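PDB 3MY9: muconate cycloisomerase from Azorhizobium caulinodans, which belongs to the mandelate racemase/muconate lactonizing enzyme family of the enolase superfamily, with a barrel-type C-terminal domain and bound magnesium. Local coordinates for residues Gly170-His174 against Ala175-Arg179. Numbering follows the deposited sequence.
Sequences GVKPH and AEELR
E177, in the first turn of helix 174-188, turns its carboxylate back to the loop that follows strand 164-168, a beta-to-alpha connection of the TIM-barrel-like domain, and accepts from three successive backbone N-H groups. G170 N gives a nearly straight bond (161°) to the syn lone pair of E177 OE1 at 2.7 Å. V171 N and K172 N both reach E177 OE2, at 3.0 Å and 2.9 Å, from the same face of the carboxylate, the K172 bond standing 59° out of its plane. With E177 CG anti to its carbonyl carbon (chi1 -64°) and the chain extended beyond, the buried acid reaches back to the loop. P173 holds the N-cap position, and its O takes the first helical bond, from E177 N at 3.1 Å. On the looser, more exposed flank, E176 OE1 lies 3.5 Å from P173 CD, and K172 NZ is hydrogen-bonded not to E176 but to the carbonyl oxygens of D144 and P145. The H174 ring packs toward helix 207-215, where NE2 is hydrogen-bonded to D213 OD2; L178 CG sits over one face, 4.2 Å from the centroid. At the ring edge, one water lies 2.8 Å from H174 ND1 and donates to E177 OE1.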
loop_
_atom_site.group_PDB
_atom_site.type_symbol
_atom_site.label_atom_id
_atom_site.label_comp_id
_atom_site.label_asym_id
_atom_site.label_seq_id
_atom_site.Cartn_x
_atom_site.Cartn_y
_atom_site.Cartn_z
ATOM N N GLY A 170 28.416 -5.343 -20.085
ATOM C CA GLY A 170 27.534 -6.376 -20.553
ATOM C C GLY A 170 27.820 -6.737 -21.996
ATOM O O GLY A 170 26.928 -7.233 -22.674
ATOM N N VAL A 171 29.057 -6.488 -22.452
ATOM C CA VAL A 171 29.477 -6.771 -23.829
ATOM C C VAL A 171 30.553 -7.856 -23.894
ATOM O O VAL A 171 30.545 -8.688 -24.797
ATOM C CB VAL A 171 30.007 -5.504 -24.548
ATOM C CG1 VAL A 171 30.704 -5.879 -25.918
ATOM C CG2 VAL A 171 28.872 -4.500 -24.770
ATOM N N LYS A 172 31.503 -7.805 -22.968
ATOM C CA LYS A 172 32.510 -8.846 -22.829
ATOM C C LYS A 172 32.100 -9.764 -21.689
ATOM O O LYS A 172 31.273 -9.374 -20.848
ATOM C CB LYS A 172 33.874 -8.218 -22.561
ATOM C CG LYS A 172 34.262 -7.146 -23.582
ATOM C CD LYS A 172 35.647 -6.563 -23.310
ATOM C CE LYS A 172 35.726 -5.117 -23.825
ATOM N NZ LYS A 172 37.114 -4.644 -24.083
ATOM N N PRO A 173 32.679 -10.978 -21.630
ATOM C CA PRO A 173 32.300 -11.849 -20.527
ATOM C C PRO A 173 32.449 -11.142 -19.157
ATOM O O PRO A 173 33.410 -10.395 -18.920
ATOM C CB PRO A 173 33.278 -13.028 -20.646
ATOM C CG PRO A 173 33.868 -12.939 -22.015
ATOM C CD PRO A 173 33.865 -11.482 -22.340
ATOM N N HIS A 174 31.493 -11.367 -18.288
ATOM C CA HIS A 174 31.438 -10.659 -17.009
ATOM C C HIS A 174 32.775 -10.650 -16.263
ATOM O O HIS A 174 33.214 -9.594 -15.800
ATOM C CB HIS A 174 30.355 -11.297 -16.148
ATOM C CG HIS A 174 30.122 -10.607 -14.843
ATOM N ND1 HIS A 174 29.839 -9.259 -14.748
ATOM C CD2 HIS A 174 30.075 -11.096 -13.579
ATOM C CE1 HIS A 174 29.635 -8.949 -13.483
ATOM N NE2 HIS A 174 29.781 -10.043 -12.751
ATOM N N ALA A 175 33.424 -11.817 -16.165
ATOM C CA ALA A 175 34.737 -11.928 -15.519
ATOM C C ALA A 175 35.755 -10.938 -16.084
ATOM O O ALA A 175 36.507 -10.308 -15.325
ATOM C CB ALA A 175 35.298 -13.382 -15.644
ATOM N N GLU A 176 35.793 -10.816 -17.411
ATOM C CA GLU A 176 36.724 -9.891 -18.066
ATOM C C GLU A 176 36.376 -8.446 -17.722
ATOM O O GLU A 176 37.258 -7.650 -17.456
ATOM C CB GLU A 176 36.750 -10.096 -19.593
ATOM C CG GLU A 176 37.818 -9.235 -20.344
ATOM C CD GLU A 176 37.966 -9.597 -21.821
ATOM O OE1 GLU A 176 37.235 -10.504 -22.303
ATOM O OE2 GLU A 176 38.829 -8.982 -22.499
ATOM N N GLU A 177 35.086 -8.121 -17.685
ATOM C CA GLU A 177 34.672 -6.767 -17.339
ATOM C C GLU A 177 35.055 -6.441 -15.886
ATOM O O GLU A 177 35.437 -5.306 -15.592
ATOM C CB GLU A 177 33.181 -6.567 -17.630
ATOM C CG GLU A 177 32.907 -6.697 -19.146
ATOM C CD GLU A 177 31.516 -6.279 -19.588
ATOM O OE1 GLU A 177 30.547 -6.415 -18.800
ATOM O OE2 GLU A 177 31.399 -5.847 -20.764
ATOM N N LEU A 178 34.999 -7.435 -15.001
ATOM C CA LEU A 178 35.405 -7.240 -13.606
ATOM C C LEU A 178 36.907 -6.967 -13.470
ATOM O O LEU A 178 37.300 -6.101 -12.688
ATOM C CB LEU A 178 35.028 -8.448 -12.732
ATOM C CG LEU A 178 33.552 -8.688 -12.427
ATOM C CD1 LEU A 178 33.395 -9.885 -11.435
ATOM C CD2 LEU A 178 32.913 -7.449 -11.864
ATOM N N ARG A 179 37.728 -7.724 -14.202
ATOM C CA ARG A 179 39.186 -7.512 -14.211
ATOM C C ARG A 179 39.534 -6.120 -14.767
ATOM O O ARG A 179 40.457 -5.453 -14.301
ATOM C CB ARG A 179 39.903 -8.586 -15.068
ATOM C CG ARG A 179 39.814 -10.005 -14.498
ATOM C CD ARG A 179 40.814 -10.993 -15.178
ATOM N NE ARG A 179 40.519 -11.218 -16.600
ATOM C CZ ARG A 179 39.627 -12.093 -17.084
ATOM N NH1 ARG A 179 38.900 -12.863 -16.270
ATOM N NH2 ARG A 179 39.449 -12.194 -18.399
HETATM O O HOH W 1 29.126 -7.814 -17.011
#